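Local coordinates for protein putative transcriptional regulator (Streptomyces coelicolor A3, PDB 2RA5) that probably acts as a GntR-family DNA-binding transcription regulator, with a UTRA domain that in such proteins typically senses small effector molecules, at residues A[111-117]-A[130-136]; A[156-160]-A[174-180]. All blocks are in the same frame, centred on the assembly; numbering follows the deposited sequence.

Both contacts belong to the UTRA domain and follow in series: contact 1 closes at I136 before contact 2 opens at P156, their centres about 16 Å apart. Contact 1 builds the outer part of the six-stranded antiparallel sheet, pairing edge strand 106-116 with strand 132-142; contact 2 packs the loop leaving the third strand, 145-154, on helix 171-177, further along the connection to strand 184-193. They meet in van der Waals packing, P156 CG 3.1 Å from E132 O and P156 CA 4.2 Å from H134 CD2. The side chains of I136 and M175 lie about 8 and 7 Å from the bound meso-tartaric acid, whose pocket includes R138, R140 and Y172, but neither contact forms that pocket.

Contact 1 (A[111-117]-A[130-136]); sequences VNTVVPA and DSEVHRI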
ATOM      1  N   VAL A 111       8.450  14.883 -18.542  1.00 61.27           N
ATOM      2  CA  VAL A 111       8.611  14.176 -19.800  1.00 51.01           C
ATOM      3  C   VAL A 111       7.267  13.937 -20.463  1.00 54.61           C
ATOM      4  O   VAL A 111       6.329  13.429 -19.855  1.00 55.40           O
ATOM      5  CB  VAL A 111       9.325  12.826 -19.631  1.00 76.42           C
ATOM      6  CG1 VAL A 111       9.189  12.012 -20.907  1.00 53.30           C
ATOM      7  CG2 VAL A 111      10.792  13.033 -19.261  1.00 53.83           C
ATOM      8  N   ASN A 112       7.179  14.325 -21.722  1.00 37.30           N
ATOM      9  CA  ASN A 112       6.030  13.976 -22.548  1.00 55.96           C
ATOM     10  C   ASN A 112       6.497  13.457 -23.936  1.00 52.31           C
ATOM     11  O   ASN A 112       6.744  14.209 -24.870  1.00 40.26           O
ATOM     12  CB  ASN A 112       5.105  15.182 -22.642  1.00 47.82           C
ATOM     13  CG  ASN A 112       3.774  14.854 -23.247  1.00 57.21           C
ATOM     14  OD1 ASN A 112       3.566  13.775 -23.805  1.00 69.22           O
ATOM     15  ND2 ASN A 112       2.855  15.795 -23.155  1.00 65.15           N
ATOM     16  N   THR A 113       6.641  12.151 -24.059  1.00 47.14           N
ATOM     17  CA  THR A 113       7.249  11.603 -25.247  1.00 42.55           C
ATOM     18  C   THR A 113       6.590  10.309 -25.801  1.00 54.92           C
ATOM     19  O   THR A 113       5.616   9.768 -25.267  1.00 41.57           O
ATOM     20  CB  THR A 113       8.784  11.427 -25.010  1.00 47.74           C
ATOM     21  OG1 THR A 113       9.454  11.099 -26.238  1.00 52.42           O
ATOM     22  CG2 THR A 113       9.077  10.385 -23.934  1.00 41.11           C
ATOM     23  N   VAL A 114       7.124   9.855 -26.920  1.00 50.80           N
ATOM     24  CA  VAL A 114       6.682   8.631 -27.562  1.00 48.20           C
ATOM     25  C   VAL A 114       7.899   7.722 -27.653  1.00 39.82           C
ATOM     26  O   VAL A 114       9.020   8.179 -27.903  1.00 44.57           O
ATOM     27  CB  VAL A 114       6.079   8.896 -28.954  1.00 45.03           C
ATOM     28  CG1 VAL A 114       5.858   7.624 -29.647  1.00 51.08           C
ATOM     29  CG2 VAL A 114       4.749   9.636 -28.851  1.00 35.78           C
ATOM     30  N   VAL A 115       7.672   6.428 -27.472  1.00 46.68           N
ATOM     31  CA  VAL A 115       8.726   5.529 -27.027  1.00 42.05           C
ATOM     32  C   VAL A 115       8.355   4.101 -27.451  1.00 50.19           C
ATOM     33  O   VAL A 115       7.174   3.781 -27.564  1.00 36.82           O
ATOM     34  CB  VAL A 115       8.863   5.681 -25.472  1.00 48.92           C
ATOM     35  CG1 VAL A 115       8.979   4.373 -24.783  1.00 46.82           C
ATOM     36  CG2 VAL A 115      10.002   6.636 -25.110  1.00 46.50           C
ATOM     37  N   PRO A 116       9.351   3.250 -27.735  1.00 40.58           N
ATOM     38  CA  PRO A 116       9.020   1.854 -28.070  1.00 44.77           C
ATOM     39  C   PRO A 116       8.795   1.023 -26.820  1.00 54.89           C
ATOM     40  O   PRO A 116       9.588   1.148 -25.897  1.00 47.05           O
ATOM     41  CB  PRO A 116      10.279   1.369 -28.802  1.00 42.47           C
ATOM     42  CG  PRO A 116      11.377   2.286 -28.295  1.00 40.10           C
ATOM     43  CD  PRO A 116      10.708   3.614 -28.188  1.00 47.84           C
ATOM     44  N   ALA A 117       7.764   0.181 -26.784  1.00 45.50           N
ATOM     45  CA  ALA A 117       7.496  -0.613 -25.585  1.00 36.32           C
ATOM     46  C   ALA A 117       8.572  -1.675 -25.302  1.00 44.16           C
ATOM     47  O   ALA A 117       8.943  -2.443 -26.178  1.00 50.77           O
ATOM     48  CB  ALA A 117       6.125  -1.247 -25.659  1.00 42.40           C
ATOM     49  N   ASP A 130       8.265  -3.107 -28.587  1.00 47.46           N
ATOM     50  CA  ASP A 130       8.705  -2.072 -29.520  1.00 43.11           C
ATOM     51  C   ASP A 130       7.559  -1.347 -30.231  1.00 49.50           C
ATOM     52  O   ASP A 130       7.809  -0.470 -31.049  1.00 44.90           O
ATOM     53  CB  ASP A 130       9.720  -2.592 -30.565  1.00 39.51           C
ATOM     54  CG  ASP A 130      10.819  -3.470 -29.954  1.00 62.78           C
ATOM     55  OD1 ASP A 130      11.587  -2.976 -29.107  1.00 69.93           O
ATOM     56  OD2 ASP A 130      10.930  -4.659 -30.329  1.00 74.31           O
ATOM     57  N   SER A 131       6.309  -1.700 -29.962  1.00 38.09           N
ATOM     58  CA  SER A 131       5.228  -0.875 -30.510  1.00 38.79           C
ATOM     59  C   SER A 131       5.287   0.466 -29.761  1.00 51.52           C
ATOM     60  O   SER A 131       5.893   0.566 -28.682  1.00 40.40           O
ATOM     61  CB  SER A 131       3.859  -1.564 -30.385  1.00 52.34           C
ATOM     62  OG  SER A 131       3.424  -1.674 -29.041  1.00 45.05           O
ATOM     63  N   GLU A 132       4.687   1.504 -30.318  1.00 44.62           N
ATOM     64  CA  GLU A 132       4.887   2.820 -29.753  1.00 62.32           C
ATOM     65  C   GLU A 132       3.854   3.127 -28.677  1.00 59.41           C
ATOM     66  O   GLU A 132       2.673   2.834 -28.834  1.00 46.74           O
ATOM     67  CB  GLU A 132       4.874   3.870 -30.847  1.00 49.98           C
ATOM     68  CG  GLU A 132       6.057   4.863 -30.826  1.00 92.12           C
ATOM     69  CD  GLU A 132       6.014   5.897 -31.979  1.00109.01           C
ATOM     70  OE1 GLU A 132       4.904   6.368 -32.337  1.00114.86           O
ATOM     71  OE2 GLU A 132       7.084   6.216 -32.553  1.00 81.37           O
ATOM     72  N   VAL A 133       4.320   3.688 -27.563  1.00 47.87           N
ATOM     73  CA  VAL A 133       3.431   4.088 -26.493  1.00 49.27           C
ATOM     74  C   VAL A 133       3.824   5.489 -26.058  1.00 49.50           C
ATOM     75  O   VAL A 133       4.912   5.972 -26.381  1.00 44.32           O
ATOM     76  CB  VAL A 133       3.471   3.091 -25.311  1.00 45.34           C
ATOM     77  CG1 VAL A 133       2.956   1.707 -25.765  1.00 42.81           C
ATOM     78  CG2 VAL A 133       4.872   2.987 -24.768  1.00 36.91           C
ATOM     79  N   HIS A 134       2.922   6.154 -25.350  1.00 50.31           N
ATOM     80  CA  HIS A 134       3.211   7.464 -24.817  1.00 46.38           C
ATOM     81  C   HIS A 134       3.890   7.325 -23.474  1.00 53.99           C
ATOM     82  O   HIS A 134       3.414   6.588 -22.623  1.00 52.55           O
ATOM     83  CB  HIS A 134       1.916   8.255 -24.651  1.00 50.27           C
ATOM     84  CG  HIS A 134       1.231   8.581 -25.956  1.00 61.16           C
ATOM     85  ND1 HIS A 134       1.571   9.688 -26.702  1.00 66.67           N
ATOM     86  CD2 HIS A 134       0.246   7.946 -26.616  1.00 77.67           C
ATOM     87  CE1 HIS A 134       0.802   9.716 -27.786  1.00 68.79           C
ATOM     88  NE2 HIS A 134      -0.000   8.689 -27.767  1.00 81.70           N
ATOM     89  N   ARG A 135       5.002   8.025 -23.278  1.00 49.99           N
ATOM     90  CA  ARG A 135       5.592   8.116 -21.943  1.00 53.75           C
ATOM     91  C   ARG A 135       5.490   9.520 -21.319  1.00 50.36           C
ATOM     92  O   ARG A 135       6.055  10.499 -21.822  1.00 49.14           O
ATOM     93  CB  ARG A 135       7.048   7.631 -21.918  1.00 40.06           C
ATOM     94  CG  ARG A 135       7.663   7.663 -20.505  1.00 43.76           C
ATOM     95  CD  ARG A 135       9.011   6.988 -20.409  1.00 48.71           C
ATOM     96  NE  ARG A 135      10.078   7.950 -20.175  1.00 62.78           N
ATOM     97  CZ  ARG A 135      11.083   8.178 -21.013  1.00 78.24           C
ATOM     98  NH1 ARG A 135      12.012   9.074 -20.709  1.00 72.95           N
ATOM     99  NH2 ARG A 135      11.165   7.502 -22.149  1.00 85.09           N
ATOM    100  N   ILE A 136       4.776   9.593 -20.206  1.00 52.62           N
ATOM    101  CA  ILE A 136       4.673  10.817 -19.425  1.00 56.51           C
ATOM    102  C   ILE A 136       5.410  10.686 -18.092  1.00 53.00           C
ATOM    103  O   ILE A 136       5.380   9.639 -17.439  1.00 46.41           O
ATOM    104  CB  ILE A 136       3.199  11.217 -19.176  1.00 55.03           C
ATOM    105  CG1 ILE A 136       2.498  11.484 -20.508  1.00 62.23           C
ATOM    106  CG2 ILE A 136       3.127  12.463 -18.321  1.00 68.56           C
ATOM    107  CD1 ILE A 136       1.015  11.648 -20.384  1.00 82.98           C
TER
HETATM  108  O   HOH W   1       3.250  11.495 -24.958  1.00 61.97           O
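R135 lays its guanidinium under two side chains of the neighbouring strand, with V111 CG1 and T113 CG2 over one face and V115 CG2 near its edge, 3.3 Å from R135 NH2. Its charge is answered by a salt bridge to E137. This is an antiparallel pair at the edge of the UTRA sheet: the axes of 111-116 and 132-136 come within 4.5 Å, their directions 150° apart, and the register sets T113 against R135 and V115 against V133. These are the hydrogen-bonded pairs, T113 N to R135 O at 2.8 Å and R135 N to T113 O at 2.7 Å; V133 N reaches V115 O at 2.9 Å, but the return bond from V115 N to V133 O, 3.0 Å, is weak. Beyond the P116/E132 bridge the backbone hydrogen bonding runs on, A117 N to S131 O (2.7 Å) and D130 N to A117 O (2.6 Å), up to the connection containing helix 119-125. On the face carrying N112 and H134, N112 ND2 hydrogen-bonds L161 O in a loop, while a water donates to N112 OD1 (2.6 Å) and T113 O (2.9 Å) and is also hydrogen-bonded to H134 ND1 at 3.0 Å.

Contact 2 (A[156-160]-A[174-180]); sequences PGLVD and LMRAAGI
The irregular loop 156-160, following strand 145-154, lies against the C-terminal end of helix 171-177, and the two surfaces fit without any hydrogen bond between them. Residues 174-177 are the last turn of the helix; A178 leaves helical angles (-87/8), and G179 then takes a positive phi (82/19), where a CB would be jammed against the preceding carbonyl oxygen. I180 N returns to M175 O at 3.0 Å and G179 N to R176 O at 2.6 Å. In the loop, G157 also has positive phi (64/51), L158 sits at -117/-53 and V159 is extended (-142/160). V159 is the main bump. Its CA-to-CB bond points toward the helix end; with chi1 t, V159 CG2 enters a hollow formed by A178 CB at 4.0 Å, selenomethionine M175 CG at 4.2 Å and I180 CG1 at 4.2 Å. V159 CA and A178 CA are 6.0 Å apart, a spacing the small alanine allows. L158 makes the second bump, with L158 CA and I180 CA 7.6 Å apart. L158 is m,t, its CA-to-CB bond running sideways, and I180 is m,m, its bond toward the loop; this brings L158 CD2 to 3.8 Å from I180 CD1. Both side chains also touch V225 of strand 224-232. In all, 249 Å² is buried. The helix ending is a Schellman motif with G179 as C-prime residue, here carrying I180 back into an apolar helix-end packing within the UTRA domain.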
ATOM      1  N   PRO A 156      -1.345   3.948 -27.957  1.00 67.73           N
ATOM      2  CA  PRO A 156      -1.599   4.966 -28.982  1.00 72.07           C
ATOM      3  C   PRO A 156      -3.073   5.332 -29.164  1.00 74.01           C
ATOM      4  O   PRO A 156      -3.950   4.474 -29.041  1.00 71.13           O
ATOM      5  CB  PRO A 156      -1.088   4.305 -30.271  1.00 69.49           C
ATOM      6  CG  PRO A 156      -0.202   3.163 -29.837  1.00 50.78           C
ATOM      7  CD  PRO A 156      -0.710   2.732 -28.505  1.00 62.86           C
ATOM      8  N   GLY A 157      -3.330   6.599 -29.477  1.00 76.48           N
ATOM      9  CA  GLY A 157      -4.643   7.036 -29.924  1.00 87.97           C
ATOM     10  C   GLY A 157      -5.746   6.883 -28.903  1.00 92.56           C
ATOM     11  O   GLY A 157      -6.804   6.321 -29.181  1.00 95.28           O
ATOM     12  N   LEU A 158      -5.488   7.391 -27.708  1.00102.10           N
ATOM     13  CA  LEU A 158      -6.452   7.344 -26.630  1.00 99.66           C
ATOM     14  C   LEU A 158      -6.816   8.773 -26.277  1.00116.79           C
ATOM     15  O   LEU A 158      -7.988   9.149 -26.256  1.00123.41           O
ATOM     16  CB  LEU A 158      -5.841   6.652 -25.406  1.00 98.19           C
ATOM     17  CG  LEU A 158      -5.966   5.133 -25.252  1.00 86.26           C
ATOM     18  CD1 LEU A 158      -5.578   4.721 -23.838  1.00 61.03           C
ATOM     19  CD2 LEU A 158      -7.372   4.683 -25.567  1.00 71.80           C
ATOM     20  N   VAL A 159      -5.785   9.572 -26.021  1.00118.46           N
ATOM     21  CA  VAL A 159      -5.956  10.924 -25.512  1.00116.90           C
ATOM     22  C   VAL A 159      -4.942  11.882 -26.131  1.00119.69           C
ATOM     23  O   VAL A 159      -3.909  11.458 -26.660  1.00112.03           O
ATOM     24  CB  VAL A 159      -5.785  10.951 -23.975  1.00111.14           C
ATOM     25  CG1 VAL A 159      -6.071  12.335 -23.414  1.00102.35           C
ATOM     26  CG2 VAL A 159      -6.679   9.914 -23.319  1.00109.77           C
ATOM     27  N   ASP A 160      -5.257  13.174 -26.070  1.00123.49           N
ATOM     28  CA  ASP A 160      -4.313  14.229 -26.405  1.00126.35           C
ATOM     29  C   ASP A 160      -3.604  14.592 -25.112  1.00113.69           C
ATOM     30  O   ASP A 160      -4.232  15.027 -24.143  1.00 97.41           O
ATOM     31  CB  ASP A 160      -5.033  15.452 -26.974  1.00152.20           C
ATOM     32  CG  ASP A 160      -6.027  15.091 -28.066  1.00171.58           C
ATOM     33  OD1 ASP A 160      -7.099  14.532 -27.742  1.00173.40           O
ATOM     34  OD2 ASP A 160      -5.738  15.378 -29.249  1.00161.12           O
ATOM     35  N   LEU A 174      -8.509  13.645 -17.150  1.00 74.34           N
ATOM     36  CA  LEU A 174      -8.246  13.898 -18.567  1.00 70.36           C
ATOM     37  C   LEU A 174      -8.729  12.746 -19.435  1.00 62.90           C
ATOM     38  O   LEU A 174      -9.363  12.960 -20.468  1.00 64.22           O
ATOM     39  CB  LEU A 174      -6.757  14.133 -18.815  1.00 78.30           C
ATOM     40  CG  LEU A 174      -6.321  15.597 -18.798  1.00 93.63           C
ATOM     41  CD1 LEU A 174      -4.812  15.720 -18.949  1.00 89.11           C
ATOM     42  CD2 LEU A 174      -7.034  16.336 -19.909  1.00 82.35           C
HETATM   43  N   MSE A 175      -8.434  11.521 -19.011  1.00 56.42           N
HETATM   44  CA  MSE A 175      -8.793  10.347 -19.806  1.00 77.08           C
HETATM   45  C   MSE A 175     -10.300  10.183 -19.913  1.00 65.69           C
HETATM   46  O   MSE A 175     -10.834   9.873 -20.978  1.00 55.02           O
HETATM   47  CB  MSE A 175      -8.162   9.077 -19.235  1.00 63.40           C
HETATM   48  CG  MSE A 175      -6.633   9.099 -19.228  1.00 65.93           C
HETATM   49 SE   MSE A 175      -5.828   7.403 -18.700  0.75 82.47          SE
HETATM   50  CE  MSE A 175      -6.904   7.019 -17.123  1.00 87.18           C
ATOM     51  N   ARG A 176     -10.989  10.380 -18.797  1.00 64.72           N
ATOM     52  CA  ARG A 176     -12.440  10.320 -18.802  1.00 75.01           C
ATOM     53  C   ARG A 176     -12.962  11.419 -19.711  1.00 65.55           C
ATOM     54  O   ARG A 176     -13.901  11.212 -20.480  1.00 69.28           O
ATOM     55  CB  ARG A 176     -12.996  10.458 -17.381  1.00 62.67           C
ATOM     56  CG  ARG A 176     -13.139   9.112 -16.665  1.00 77.22           C
ATOM     57  CD  ARG A 176     -13.810   9.237 -15.296  1.00 80.68           C
ATOM     58  NE  ARG A 176     -12.945   9.859 -14.291  1.00 87.97           N
ATOM     59  CZ  ARG A 176     -12.439   9.223 -13.236  1.00 85.40           C
ATOM     60  NH1 ARG A 176     -12.716   7.938 -13.037  1.00 61.37           N
ATOM     61  NH2 ARG A 176     -11.662   9.876 -12.375  1.00 82.19           N
ATOM     62  N   ALA A 177     -12.313  12.579 -19.635  1.00 74.82           N
ATOM     63  CA  ALA A 177     -12.660  13.727 -20.464  1.00 65.65           C
ATOM     64  C   ALA A 177     -12.612  13.393 -21.954  1.00 61.47           C
ATOM     65  O   ALA A 177     -13.395  13.915 -22.742  1.00 81.66           O
ATOM     66  CB  ALA A 177     -11.753  14.904 -20.145  1.00 64.74           C
ATOM     67  N   ALA A 178     -11.691  12.521 -22.341  1.00 69.87           N
ATOM     68  CA  ALA A 178     -11.606  12.091 -23.729  1.00 66.45           C
ATOM     69  C   ALA A 178     -12.539  10.909 -23.981  1.00 77.75           C
ATOM     70  O   ALA A 178     -12.503  10.289 -25.040  1.00 67.22           O
ATOM     71  CB  ALA A 178     -10.169  11.742 -24.098  1.00 62.91           C
ATOM     72  N   GLY A 179     -13.370  10.589 -22.995  1.00 74.22           N
ATOM     73  CA  GLY A 179     -14.367   9.548 -23.171  1.00 72.37           C
ATOM     74  C   GLY A 179     -13.870   8.124 -22.994  1.00 73.27           C
ATOM     75  O   GLY A 179     -14.503   7.181 -23.467  1.00 66.56           O
ATOM     76  N   ILE A 180     -12.733   7.963 -22.325  1.00 67.94           N
ATOM     77  CA  ILE A 180     -12.300   6.645 -21.892  1.00 66.13           C
ATOM     78  C   ILE A 180     -13.101   6.270 -20.649  1.00 71.20           C
ATOM     79  O   ILE A 180     -13.338   7.101 -19.768  1.00 64.77           O
ATOM     80  CB  ILE A 180     -10.810   6.610 -21.511  1.00 75.92           C
ATOM     81  CG1 ILE A 180      -9.965   7.462 -22.463  1.00 66.87           C
ATOM     82  CG2 ILE A 180     -10.317   5.177 -21.462  1.00 69.27           C
ATOM     83  CD1 ILE A 180      -9.858   6.903 -23.823  1.00 68.43           C
TER